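Local coordinates for protein DOA1 (Saccharomyces cerevisiae, PDB 3ODT), which probably binds ubiquitin through its WD40 beta-propeller domain and is linked to ubiquitin-dependent turnover of F-box proteins in yeast, at residues D18-D23 with S285-R290; V35-T40 with Q59-S64; Q139-S144 with T166-Q171; W146-V151 with F158-A163. One frame throughout, in Å; residues are numbered along the deposited sequence.

Overall arrangement
All four contacts belong to one seven-bladed WD40 propeller. Contact 1 brings the beginning and end of the chain together, so the other three lie within the span it encloses. Contact 2 touches it, the centres about 10 Å apart; strands 21-26 and 31-36 are neighbours in one blade, and contact 2 joins that blade to the next. Contacts 3 and 4 share the blade of strands 145-150, 157-162, 167-171 and 174-179 across the ring, with contact 4 falling inside the span of contact 3 and their centres about 7 Å apart. Contacts 1 and 3 are about 29 Å apart, centre to centre. Together they sample ring closure, blade-to-blade packing and the build of a single blade.

Contact 1: D18-D23 with S285-R290; sequences DQDVRD and SDNLVR
Asp20 OD1 comes to 3.1 Å from Ser285 O, a closeness of two acceptors that the calcium ion seen at Asp20, Ser285 and Asn287 would account for. Asn287 OD1 joins the cluster, 3.1 Å from Ser285 O and 3.5 Å from Asp20 OD1, which is consistent with all three oxygens facing the metal. Carboxylate and amide planes are turned 43° apart. Asp20 OD2, which takes a hydrogen bond from Trp270 NE1, rests 3.4 Å from Ser285 CB. An alanine in place of Asp20 would probably weaken the hold on calcium and leave the indole N-H of Trp270 without its acceptor. Farther along, Val21 CG1 meets Val289 CG2 at 4.0 Å, the two side chains crossing at about a right angle. Within 285-290 a salt bridge ties the loop to the strand that follows: Arg290 brings NH1 and NH2 end-on to the single oxygen Asp286 OD2, with NH2 at 2.9 Å. The contact sits where a WD40 propeller closes its ring, the last blade, completed by strand 9-14 from the chain's beginning, meeting the first strand of the following blade.

Contact 2: V35-T40 with Q59-S64; sequences VSRDGT and QGFLNS
Gly60 leads the second segment into the contact, its O 3.4 Å from Gly39 CA in a C-H...O approach. Gly39 closes a type I turn from Ser36, and its positive phi (86°) suits a residue without a side chain. Phe61 follows, with CD1 against Arg37 O and one ring face toward the arginine. The Arg37 chain is bent at chi3 (61°), and its guanidinium, tilted 40° to the ring plane, lies by the CE2 side of the ring, CE2 of Phe61 standing 3.2 Å above the guanidinium plane. The cation-pi contact is off-centre, Arg37 CZ being 4.1 Å from the Phe61 ring centroid.

Leu62 makes the central packing contact. Its N donates to Ser36 O at 3.1 Å, from the face of the carbonyl plane opposite the one used by Gly39 N. Leu62 CB presses on Val35 CB at 3.7 Å, and Leu62 CD1 lies 3.6 Å from Gly39 O. Asn63 ND2 is hydrogen-bonded to Asn106 OD1, and Val35 CG2 packs 3.8 Å from Ser64 O. The turn facing them is fixed by an ST turn at Ser36 and an Asx turn at Asp38, whose OD2 also binds His17 and Arg42. Two blades of the propeller are therefore joined chiefly by apolar packing and a backbone bond, with the arginine's charge set off-centre against an aromatic ring where both residues are partly exposed.

Contact 3: Q139-S144 with T166-Q171; sequences QAHNAS and TIKLWQ
The imidazole of His141 is overlapped on one face by the aliphatic chain of Lys168, whose CD stands 3.4 Å above the ring plane, offset toward the rim. This histidine belongs to the hydrogen-bonded His-Ser/Thr-Trp-Asp network typical of WD40 blades, here His141, Thr160, Trp170 and Asp164. Lys168 CD to the His141 ring centroid is 3.6 Å, 20° off the normal, a CH-pi contact in which the two side chains run alongside in opposite senses. The lysine then bends at its last torsion (chi4 -69°), and NZ bonds to Thr178 OG1.

At the ring's edge, in its plane, Thr166 OG1 sits 3.2 Å from His141 CE1, and it is hydrogen-bonded to Asp164 OD1. The other carboxylate oxygen, Asp164 OD2, pairs with His141 ND1 and also with the backbone N of Asn142, tying the loop to the blade. Lys168 NZ lies 5.0 Å from His141 ND1, so its charge would tend to disfavour a protonated ring, and Asp164 would tend the other way. An alanine at His141 would probably leave Thr160 OG1 and Asp164 OD2 each short of a partner and open a gap beside the Lys168 chain.

Nearer the blade's outer strand, Ala140 brings its methyl close to the far end of the Trp170 indole, a tight fit. Trp170 NE1 meets the same Thr160 OG1 that holds His141 NE2, so one hydroxyl joins both rings, while Ala140 CB reaches Trp170 CH2 at 3.3 Å.

Contact 4: W146-V151 with F158-A163; sequences WDAKVV and FLTASA
Lys149 and Leu159 face each other as a hydrogen-bonded pair of the antiparallel hairpin formed by the first two strands of this propeller blade. Lys149 N donates to Leu159 O at 2.8 Å, and the return bond from Leu159 N to Lys149 O has the same length; each donor lies nearly in line with the carbonyl it meets. Ala161 N to Asp147 O, at 2.9 Å, continues the pairing. At the end beside Ala161 the register slips into a classic beta bulge: Trp146 N and Asp147 N both address Ala161 O, each by a weak bond.

Around this backbone, Ala148 CB meets Thr160 CG2 at 4.0 Å, and Val150 CG2 meets Phe158 CD1 at 4.2 Å. These four residues share one face of the sheet, where Ala148, Val150 and Phe158 also touch Ile118 of the preceding blade. Val151 turns the corner and crosses Leu159 obliquely, Val151 CG2 resting on Leu159 CB at 3.8 Å.

On the opposite face, Lys149 NZ takes the syn lone pair of Asp147 OD2 at 2.8 Å, a salt bridge likely to keep the carboxylate ionised. The same oxygen accepts from Leu190 N in the following blade, so this buried charge also links blades. Trp146 stacks edge-to-face with Trp122 and makes a cation-pi contact with Arg188, while its NE1 lies 4.1 Å from Ala163 CB.

Contact 1: D18-D23 with S285-R290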
loop_
_atom_site.group_PDB
_atom_site.type_symbol
_atom_site.label_atom_id
_atom_site.label_comp_id
_atom_site.label_asym_id
_atom_site.label_seq_id
_atom_site.Cartn_x
_atom_site.Cartn_y
_atom_site.Cartn_z
ATOM N N ASP A 18 -9.751 -15.309 7.006
ATOM C CA ASP A 18 -9.269 -16.500 7.692
ATOM C C ASP A 18 -7.731 -16.659 7.673
ATOM O O ASP A 18 -7.206 -17.635 8.205
ATOM C CB ASP A 18 -9.898 -17.733 7.061
ATOM C CG ASP A 18 -11.391 -17.743 7.217
ATOM O OD1 ASP A 18 -11.868 -17.365 8.320
ATOM O OD2 ASP A 18 -12.067 -18.160 6.251
ATOM N N GLN A 19 -7.038 -15.745 6.991
ATOM C CA GLN A 19 -5.580 -15.704 7.015
ATOM C C GLN A 19 -5.129 -14.245 6.956
ATOM O O GLN A 19 -5.962 -13.342 6.916
ATOM C CB GLN A 19 -4.991 -16.505 5.845
ATOM C CG GLN A 19 -5.319 -17.988 5.859
ATOM C CD GLN A 19 -4.640 -18.750 6.974
ATOM O OE1 GLN A 19 -3.631 -18.303 7.527
ATOM N NE2 GLN A 19 -5.194 -19.924 7.319
ATOM N N ASP A 20 -3.820 -14.013 6.947
ATOM C CA ASP A 20 -3.332 -12.661 7.116
ATOM C C ASP A 20 -3.991 -11.714 6.133
ATOM O O ASP A 20 -4.156 -12.050 4.952
ATOM C CB ASP A 20 -1.813 -12.570 6.894
ATOM C CG ASP A 20 -1.010 -13.256 7.972
ATOM O OD1 ASP A 20 -1.537 -14.120 8.672
ATOM O OD2 ASP A 20 0.163 -12.901 8.124
ATOM N N VAL A 21 -4.291 -10.499 6.615
ATOM C CA VAL A 21 -4.705 -9.413 5.731
ATOM C C VAL A 21 -3.441 -8.724 5.222
ATOM O O VAL A 21 -2.664 -8.161 5.983
ATOM C CB VAL A 21 -5.604 -8.408 6.448
ATOM C CG1 VAL A 21 -5.995 -7.289 5.497
ATOM C CG2 VAL A 21 -6.832 -9.109 7.010
ATOM N N ARG A 22 -3.224 -8.778 3.925
ATOM C CA ARG A 22 -1.971 -8.334 3.354
ATOM C C ARG A 22 -1.999 -6.922 2.782
ATOM O O ARG A 22 -0.958 -6.299 2.623
ATOM C CB ARG A 22 -1.563 -9.288 2.249
ATOM C CG ARG A 22 -1.229 -10.708 2.712
ATOM C CD ARG A 22 0.036 -10.754 3.558
ATOM N NE ARG A 22 1.127 -10.055 2.885
ATOM C CZ ARG A 22 2.414 -10.228 3.119
ATOM N NH1 ARG A 22 2.810 -11.129 3.999
ATOM N NH2 ARG A 22 3.311 -9.499 2.442
ATOM N N ASP A 23 -3.185 -6.438 2.473
ATOM C CA ASP A 23 -3.342 -5.115 1.900
ATOM C C ASP A 23 -4.768 -4.617 2.097
ATOM O O ASP A 23 -5.733 -5.393 2.044
ATOM C CB ASP A 23 -2.951 -5.112 0.423
ATOM C CG ASP A 23 -2.394 -3.747 -0.041
ATOM O OD1 ASP A 23 -2.188 -2.836 0.800
ATOM O OD2 ASP A 23 -2.115 -3.601 -1.250
ATOM N N SER A 285 -1.600 -9.554 10.721
ATOM C CA SER A 285 -1.429 -10.993 10.665
ATOM C C SER A 285 -2.410 -11.791 11.537
ATOM O O SER A 285 -2.465 -13.016 11.441
ATOM C CB SER A 285 -0.013 -11.349 11.097
ATOM O OG SER A 285 0.234 -10.910 12.412
ATOM N N ASP A 286 -3.163 -11.096 12.387
ATOM C CA ASP A 286 -4.199 -11.760 13.175
ATOM C C ASP A 286 -5.482 -11.920 12.361
ATOM O O ASP A 286 -6.523 -12.278 12.889
ATOM C CB ASP A 286 -4.468 -11.009 14.477
ATOM C CG ASP A 286 -4.829 -9.560 14.263
ATOM O OD1 ASP A 286 -4.851 -9.096 13.124
ATOM O OD2 ASP A 286 -5.083 -8.877 15.270
ATOM N N ASN A 287 -5.398 -11.572 11.081
ATOM C CA ASN A 287 -6.468 -11.760 10.094
ATOM C C ASN A 287 -7.564 -10.720 10.204
ATOM O O ASN A 287 -8.631 -10.858 9.608
ATOM C CB ASN A 287 -7.075 -13.165 10.153
ATOM C CG ASN A 287 -6.020 -14.274 10.213
ATOM O OD1 ASN A 287 -4.835 -14.107 9.859
ATOM N ND2 ASN A 287 -6.459 -15.433 10.649
ATOM N N LEU A 288 -7.286 -9.671 10.960
ATOM C CA LEU A 288 -8.216 -8.585 11.155
ATOM C C LEU A 288 -7.876 -7.357 10.306
ATOM O O LEU A 288 -6.702 -7.053 10.048
ATOM C CB LEU A 288 -8.220 -8.155 12.626
ATOM C CG LEU A 288 -8.771 -9.182 13.596
ATOM C CD1 LEU A 288 -8.556 -8.708 15.002
ATOM C CD2 LEU A 288 -10.252 -9.483 13.277
ATOM N N VAL A 289 -8.929 -6.650 9.946
ATOM C CA VAL A 289 -8.840 -5.262 9.525
ATOM C C VAL A 289 -9.291 -4.413 10.724
ATOM O O VAL A 289 -10.252 -4.762 11.420
ATOM C CB VAL A 289 -9.748 -5.017 8.301
ATOM C CG1 VAL A 289 -9.735 -3.559 7.944
ATOM C CG2 VAL A 289 -9.325 -5.877 7.099
ATOM N N ARG A 290 -8.599 -3.308 10.967
ATOM C CA ARG A 290 -9.026 -2.357 12.002
ATOM C C ARG A 290 -9.107 -0.956 11.416
ATOM O O ARG A 290 -8.427 -0.640 10.449
ATOM C CB ARG A 290 -8.046 -2.360 13.179
ATOM C CG ARG A 290 -8.008 -3.643 14.001
ATOM C CD ARG A 290 -6.914 -3.486 15.030
ATOM N NE ARG A 290 -6.841 -4.588 15.982
ATOM C CZ ARG A 290 -6.214 -5.746 15.772
ATOM N NH1 ARG A 290 -5.653 -6.018 14.595
ATOM N NH2 ARG A 290 -6.160 -6.648 16.744
#

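Contact 2: V35-T40 with Q59-S64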
loop_
_atom_site.group_PDB
_atom_site.type_symbol
_atom_site.label_atom_id
_atom_site.label_comp_id
_atom_site.label_asym_id
_atom_site.label_seq_id
_atom_site.Cartn_x
_atom_site.Cartn_y
_atom_site.Cartn_z
ATOM N N VAL A 35 -7.575 -7.526 1.155
ATOM C CA VAL A 35 -7.264 -8.802 0.526
ATOM C C VAL A 35 -6.369 -9.592 1.451
ATOM O O VAL A 35 -5.708 -9.033 2.341
ATOM C CB VAL A 35 -6.620 -8.624 -0.863
ATOM C CG1 VAL A 35 -7.519 -7.823 -1.832
ATOM C CG2 VAL A 35 -5.253 -7.985 -0.743
ATOM N N SER A 36 -6.339 -10.899 1.256
ATOM C CA SER A 36 -5.788 -11.778 2.254
ATOM C C SER A 36 -5.158 -13.003 1.623
ATOM O O SER A 36 -5.504 -13.384 0.499
ATOM C CB SER A 36 -6.934 -12.193 3.201
ATOM O OG SER A 36 -6.606 -13.279 4.028
ATOM N N ARG A 37 -4.277 -13.661 2.360
ATOM C CA ARG A 37 -3.805 -14.983 1.975
ATOM C C ARG A 37 -4.918 -16.036 1.940
ATOM O O ARG A 37 -4.705 -17.131 1.413
ATOM C CB ARG A 37 -2.687 -15.399 2.895
ATOM C CG ARG A 37 -1.405 -14.622 2.654
ATOM C CD ARG A 37 -0.458 -14.853 3.816
ATOM N NE ARG A 37 -0.070 -16.250 3.989
ATOM C CZ ARG A 37 1.008 -16.803 3.442
ATOM N NH1 ARG A 37 1.812 -16.085 2.659
ATOM N NH2 ARG A 37 1.292 -18.074 3.679
ATOM N N ASP A 38 -6.103 -15.715 2.462
ATOM C CA ASP A 38 -7.256 -16.618 2.345
ATOM C C ASP A 38 -7.865 -16.621 0.927
ATOM O O ASP A 38 -8.791 -17.369 0.643
ATOM C CB ASP A 38 -8.332 -16.361 3.429
ATOM C CG ASP A 38 -9.094 -15.045 3.254
ATOM O OD1 ASP A 38 -8.954 -14.376 2.213
ATOM O OD2 ASP A 38 -9.879 -14.691 4.183
ATOM N N GLY A 39 -7.324 -15.788 0.046
ATOM C CA GLY A 39 -7.710 -15.778 -1.341
ATOM C C GLY A 39 -8.918 -14.909 -1.648
ATOM O O GLY A 39 -9.390 -14.909 -2.785
ATOM N N THR A 40 -9.401 -14.161 -0.659
ATOM C CA THR A 40 -10.588 -13.350 -0.833
ATOM C C THR A 40 -10.287 -11.858 -0.871
ATOM O O THR A 40 -9.275 -11.390 -0.316
ATOM C CB THR A 40 -11.666 -13.610 0.254
ATOM O OG1 THR A 40 -11.231 -13.098 1.524
ATOM C CG2 THR A 40 -12.004 -15.084 0.360
ATOM N N GLN A 59 -8.188 -19.335 -5.098
ATOM C CA GLN A 59 -7.299 -20.123 -4.243
ATOM C C GLN A 59 -5.971 -19.429 -3.945
ATOM O O GLN A 59 -5.380 -19.626 -2.866
ATOM C CB GLN A 59 -7.078 -21.521 -4.834
ATOM C CG GLN A 59 -8.294 -22.436 -4.638
ATOM C CD GLN A 59 -8.818 -22.426 -3.171
ATOM O OE1 GLN A 59 -8.049 -22.595 -2.222
ATOM N NE2 GLN A 59 -10.137 -22.212 -2.996
ATOM N N GLY A 60 -5.502 -18.585 -4.855
ATOM C CA GLY A 60 -4.189 -18.009 -4.655
ATOM C C GLY A 60 -4.171 -16.908 -3.606
ATOM O O GLY A 60 -5.133 -16.166 -3.451
ATOM N N PHE A 61 -3.040 -16.784 -2.933
ATOM C CA PHE A 61 -2.848 -15.747 -1.945
ATOM C C PHE A 61 -2.986 -14.404 -2.650
ATOM O O PHE A 61 -2.457 -14.217 -3.771
ATOM C CB PHE A 61 -1.448 -15.828 -1.343
ATOM C CG PHE A 61 -1.149 -17.092 -0.619
ATOM C CD1 PHE A 61 -2.150 -17.986 -0.254
ATOM C CD2 PHE A 61 0.168 -17.396 -0.290
ATOM C CE1 PHE A 61 -1.834 -19.159 0.421
ATOM C CE2 PHE A 61 0.474 -18.563 0.385
ATOM C CZ PHE A 61 -0.530 -19.440 0.742
ATOM N N LEU A 62 -3.679 -13.478 -2.014
ATOM C CA LEU A 62 -3.781 -12.108 -2.504
ATOM C C LEU A 62 -2.942 -11.221 -1.576
ATOM O O LEU A 62 -3.074 -11.272 -0.336
ATOM C CB LEU A 62 -5.232 -11.645 -2.571
ATOM C CG LEU A 62 -6.136 -12.423 -3.523
ATOM C CD1 LEU A 62 -7.541 -11.886 -3.477
ATOM C CD2 LEU A 62 -5.560 -12.335 -4.928
ATOM N N ASN A 63 -2.074 -10.432 -2.207
ATOM C CA ASN A 63 -1.069 -9.615 -1.532
ATOM C C ASN A 63 -1.167 -8.122 -1.746
ATOM O O ASN A 63 -0.561 -7.346 -1.016
ATOM C CB ASN A 63 0.315 -10.109 -1.910
ATOM C CG ASN A 63 0.606 -11.486 -1.338
ATOM O OD1 ASN A 63 0.373 -11.723 -0.160
ATOM N ND2 ASN A 63 1.090 -12.406 -2.185
ATOM N N SER A 64 -1.949 -7.714 -2.741
ATOM C CA SER A 64 -2.060 -6.310 -3.086
ATOM C C SER A 64 -3.484 -5.972 -3.556
ATOM O O SER A 64 -4.194 -6.805 -4.158
ATOM C CB SER A 64 -1.019 -5.964 -4.151
ATOM O OG SER A 64 -1.175 -6.772 -5.293
#

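Contact 3: Q139-S144 with T166-Q171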
loop_
_atom_site.group_PDB
_atom_site.type_symbol
_atom_site.label_atom_id
_atom_site.label_comp_id
_atom_site.label_asym_id
_atom_site.label_seq_id
_atom_site.Cartn_x
_atom_site.Cartn_y
_atom_site.Cartn_z
ATOM N N GLN A 139 11.711 -2.850 -16.300
ATOM C CA GLN A 139 12.621 -3.962 -16.127
ATOM C C GLN A 139 14.049 -3.405 -15.984
ATOM O O GLN A 139 14.598 -2.826 -16.928
ATOM C CB GLN A 139 12.496 -4.905 -17.345
ATOM C CG GLN A 139 13.153 -6.292 -17.178
ATOM C CD GLN A 139 12.666 -7.315 -18.226
ATOM O OE1 GLN A 139 11.483 -7.680 -18.256
ATOM N NE2 GLN A 139 13.581 -7.785 -19.076
ATOM N N ALA A 140 14.616 -3.579 -14.793
ATOM C CA ALA A 140 15.948 -3.078 -14.483
ATOM C C ALA A 140 16.449 -3.598 -13.134
ATOM O O ALA A 140 17.621 -3.945 -12.996
ATOM C CB ALA A 140 15.962 -1.557 -14.504
ATOM N N HIS A 141 15.561 -3.650 -12.143
ATOM C CA HIS A 141 15.945 -4.112 -10.814
ATOM C C HIS A 141 16.448 -5.553 -10.850
ATOM O O HIS A 141 16.001 -6.358 -11.673
ATOM C CB HIS A 141 14.776 -4.043 -9.829
ATOM C CG HIS A 141 14.481 -2.666 -9.339
ATOM N ND1 HIS A 141 15.325 -1.986 -8.485
ATOM C CD2 HIS A 141 13.415 -1.854 -9.546
ATOM C CE1 HIS A 141 14.801 -0.802 -8.215
ATOM N NE2 HIS A 141 13.644 -0.705 -8.841
ATOM N N ASN A 142 17.338 -5.877 -9.911
ATOM C CA ASN A 142 17.976 -7.185 -9.847
ATOM C C ASN A 142 17.335 -8.156 -8.858
ATOM O O ASN A 142 17.838 -9.250 -8.646
ATOM C CB ASN A 142 19.458 -7.017 -9.467
ATOM C CG ASN A 142 20.327 -8.080 -10.062
ATOM O OD1 ASN A 142 19.922 -8.773 -10.998
ATOM N ND2 ASN A 142 21.543 -8.215 -9.537
ATOM N N ALA A 143 16.245 -7.732 -8.243
ATOM C CA ALA A 143 15.521 -8.507 -7.268
ATOM C C ALA A 143 14.102 -7.961 -7.179
ATOM O O ALA A 143 13.761 -6.978 -7.856
ATOM C CB ALA A 143 16.209 -8.461 -5.903
ATOM N N SER A 144 13.289 -8.622 -6.371
ATOM C CA SER A 144 11.868 -8.311 -6.280
ATOM C C SER A 144 11.617 -6.826 -6.130
ATOM O O SER A 144 12.338 -6.139 -5.413
ATOM C CB SER A 144 11.262 -9.044 -5.095
ATOM O OG SER A 144 11.334 -10.429 -5.314
ATOM N N THR A 166 17.724 -0.642 -3.785
ATOM C CA THR A 166 17.657 0.626 -4.503
ATOM C C THR A 166 16.217 1.047 -4.752
ATOM O O THR A 166 15.283 0.219 -4.733
ATOM C CB THR A 166 18.373 0.597 -5.871
ATOM O OG1 THR A 166 17.574 -0.146 -6.810
ATOM C CG2 THR A 166 19.812 0.028 -5.777
ATOM N N ILE A 167 16.073 2.347 -4.990
ATOM C CA ILE A 167 14.851 2.994 -5.474
ATOM C C ILE A 167 15.209 3.505 -6.866
ATOM O O ILE A 167 16.292 4.055 -7.034
ATOM C CB ILE A 167 14.431 4.151 -4.548
ATOM C CG1 ILE A 167 14.059 3.563 -3.179
ATOM C CG2 ILE A 167 13.251 4.901 -5.113
ATOM C CD1 ILE A 167 14.564 4.336 -2.041
ATOM N N LYS A 168 14.336 3.310 -7.855
ATOM C CA LYS A 168 14.595 3.816 -9.192
ATOM C C LYS A 168 13.480 4.734 -9.627
ATOM O O LYS A 168 12.296 4.405 -9.426
ATOM C CB LYS A 168 14.769 2.678 -10.199
ATOM C CG LYS A 168 16.100 1.942 -10.045
ATOM C CD LYS A 168 16.205 0.673 -10.886
ATOM C CE LYS A 168 17.516 -0.085 -10.579
ATOM N NZ LYS A 168 18.710 0.641 -11.052
ATOM N N LEU A 169 13.855 5.855 -10.234
ATOM C CA LEU A 169 12.948 6.762 -10.907
ATOM C C LEU A 169 13.025 6.504 -12.409
ATOM O O LEU A 169 14.118 6.360 -12.971
ATOM C CB LEU A 169 13.360 8.193 -10.603
ATOM C CG LEU A 169 12.647 9.305 -11.366
ATOM C CD1 LEU A 169 11.179 9.383 -10.982
ATOM C CD2 LEU A 169 13.323 10.655 -11.114
ATOM N N TRP A 170 11.868 6.384 -13.044
ATOM C CA TRP A 170 11.726 5.981 -14.437
ATOM C C TRP A 170 11.018 7.071 -15.190
ATOM O O TRP A 170 10.190 7.785 -14.626
ATOM C CB TRP A 170 10.825 4.743 -14.504
ATOM C CG TRP A 170 11.269 3.588 -13.704
ATOM C CD1 TRP A 170 11.192 3.457 -12.347
ATOM C CD2 TRP A 170 11.859 2.381 -14.196
ATOM N NE1 TRP A 170 11.710 2.244 -11.970
ATOM C CE2 TRP A 170 12.126 1.564 -13.082
ATOM C CE3 TRP A 170 12.169 1.901 -15.479
ATOM C CZ2 TRP A 170 12.673 0.299 -13.198
ATOM C CZ3 TRP A 170 12.728 0.641 -15.588
ATOM C CH2 TRP A 170 12.956 -0.157 -14.452
ATOM N N GLN A 171 11.313 7.187 -16.479
ATOM C CA GLN A 171 10.472 7.959 -17.376
ATOM C C GLN A 171 10.176 7.061 -18.559
ATOM O O GLN A 171 11.080 6.485 -19.169
ATOM C CB GLN A 171 11.121 9.258 -17.794
ATOM C CG GLN A 171 10.213 10.113 -18.674
ATOM C CD GLN A 171 10.621 11.562 -18.705
ATOM O OE1 GLN A 171 11.809 11.897 -18.843
ATOM N NE2 GLN A 171 9.628 12.448 -18.629
#

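Contact 4: W146-V151 with F158-A163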
loop_
_atom_site.group_PDB
_atom_site.type_symbol
_atom_site.label_atom_id
_atom_site.label_comp_id
_atom_site.label_asym_id
_atom_site.label_seq_id
_atom_site.Cartn_x
_atom_site.Cartn_y
_atom_site.Cartn_z
ATOM N N TRP A 146 9.200 -4.479 -4.516
ATOM C CA TRP A 146 8.226 -4.490 -3.437
ATOM C C TRP A 146 7.182 -3.400 -3.572
ATOM O O TRP A 146 6.058 -3.551 -3.050
ATOM C CB TRP A 146 8.937 -4.334 -2.103
ATOM C CG TRP A 146 9.439 -5.660 -1.600
ATOM C CD1 TRP A 146 10.737 -6.080 -1.532
ATOM C CD2 TRP A 146 8.640 -6.723 -1.089
ATOM N NE1 TRP A 146 10.791 -7.345 -0.995
ATOM C CE2 TRP A 146 9.518 -7.754 -0.703
ATOM C CE3 TRP A 146 7.262 -6.878 -0.869
ATOM C CZ2 TRP A 146 9.068 -8.941 -0.147
ATOM C CZ3 TRP A 146 6.814 -8.071 -0.317
ATOM C CH2 TRP A 146 7.727 -9.078 0.057
ATOM N N ASP A 147 7.518 -2.293 -4.242
ATOM C CA ASP A 147 6.548 -1.230 -4.444
ATOM C C ASP A 147 6.836 -0.444 -5.705
ATOM O O ASP A 147 7.953 -0.405 -6.184
ATOM C CB ASP A 147 6.492 -0.300 -3.230
ATOM C CG ASP A 147 5.208 0.535 -3.205
ATOM O OD1 ASP A 147 4.196 0.105 -3.785
ATOM O OD2 ASP A 147 5.224 1.653 -2.637
ATOM N N ALA A 148 5.794 0.202 -6.210
ATOM C CA ALA A 148 5.846 1.017 -7.411
ATOM C C ALA A 148 4.749 2.069 -7.294
ATOM O O ALA A 148 3.599 1.780 -6.884
ATOM C CB ALA A 148 5.647 0.160 -8.696
ATOM N N LYS A 149 5.109 3.292 -7.640
ATOM C CA LYS A 149 4.212 4.442 -7.534
ATOM C C LYS A 149 4.347 5.347 -8.738
ATOM O O LYS A 149 5.432 5.465 -9.336
ATOM C CB LYS A 149 4.532 5.244 -6.285
ATOM C CG LYS A 149 4.249 4.543 -4.976
ATOM C CD LYS A 149 2.770 4.275 -4.766
ATOM C CE LYS A 149 2.411 4.158 -3.282
ATOM N NZ LYS A 149 2.727 2.845 -2.689
ATOM N N VAL A 150 3.251 5.994 -9.077
ATOM C CA VAL A 150 3.265 7.012 -10.091
ATOM C C VAL A 150 3.794 8.320 -9.466
ATOM O O VAL A 150 3.292 8.782 -8.441
ATOM C CB VAL A 150 1.842 7.250 -10.640
ATOM C CG1 VAL A 150 1.841 8.453 -11.599
ATOM C CG2 VAL A 150 1.328 6.000 -11.341
ATOM N N VAL A 151 4.809 8.900 -10.081
ATOM C CA VAL A 151 5.295 10.221 -9.685
ATOM C C VAL A 151 4.495 11.296 -10.428
ATOM O O VAL A 151 3.960 12.226 -9.826
ATOM C CB VAL A 151 6.785 10.339 -9.987
ATOM C CG1 VAL A 151 7.271 11.775 -9.743
ATOM C CG2 VAL A 151 7.567 9.353 -9.111
ATOM N N PHE A 158 7.722 7.305 -12.881
ATOM C CA PHE A 158 7.340 6.261 -11.950
ATOM C C PHE A 158 8.493 6.032 -10.996
ATOM O O PHE A 158 9.668 6.302 -11.325
ATOM C CB PHE A 158 7.012 4.967 -12.699
ATOM C CG PHE A 158 6.113 5.203 -13.891
ATOM C CD1 PHE A 158 4.816 5.590 -13.698
ATOM C CD2 PHE A 158 6.596 5.113 -15.187
ATOM C CE1 PHE A 158 3.991 5.850 -14.767
ATOM C CE2 PHE A 158 5.787 5.394 -16.254
ATOM C CZ PHE A 158 4.473 5.750 -16.045
ATOM N N LEU A 159 8.176 5.502 -9.831
ATOM C CA LEU A 159 9.174 5.230 -8.794
ATOM C C LEU A 159 8.989 3.798 -8.281
ATOM O O LEU A 159 7.874 3.373 -8.019
ATOM C CB LEU A 159 8.995 6.208 -7.639
ATOM C CG LEU A 159 10.180 6.384 -6.695
ATOM C CD1 LEU A 159 11.368 7.076 -7.363
ATOM C CD2 LEU A 159 9.722 7.178 -5.468
ATOM N N THR A 160 10.083 3.056 -8.178
ATOM C CA THR A 160 10.042 1.676 -7.739
ATOM C C THR A 160 11.028 1.453 -6.593
ATOM O O THR A 160 12.084 2.113 -6.513
ATOM C CB THR A 160 10.401 0.729 -8.919
ATOM O OG1 THR A 160 11.679 1.095 -9.457
ATOM C CG2 THR A 160 9.329 0.813 -10.034
ATOM N N ALA A 161 10.699 0.483 -5.754
ATOM C CA ALA A 161 11.473 0.096 -4.591
ATOM C C ALA A 161 11.733 -1.391 -4.655
ATOM O O ALA A 161 10.810 -2.184 -4.920
ATOM C CB ALA A 161 10.682 0.379 -3.337
ATOM N N SER A 162 12.959 -1.791 -4.349
ATOM C CA SER A 162 13.374 -3.176 -4.556
ATOM C C SER A 162 14.193 -3.813 -3.448
ATOM O O SER A 162 14.900 -3.152 -2.675
ATOM C CB SER A 162 14.111 -3.252 -5.906
ATOM O OG SER A 162 14.681 -4.509 -6.190
ATOM N N ALA A 163 14.125 -5.146 -3.402
ATOM C CA ALA A 163 14.994 -5.956 -2.568
ATOM C C ALA A 163 16.455 -5.822 -2.966
ATOM O O ALA A 163 17.342 -6.271 -2.217
ATOM C CB ALA A 163 14.558 -7.446 -2.631
#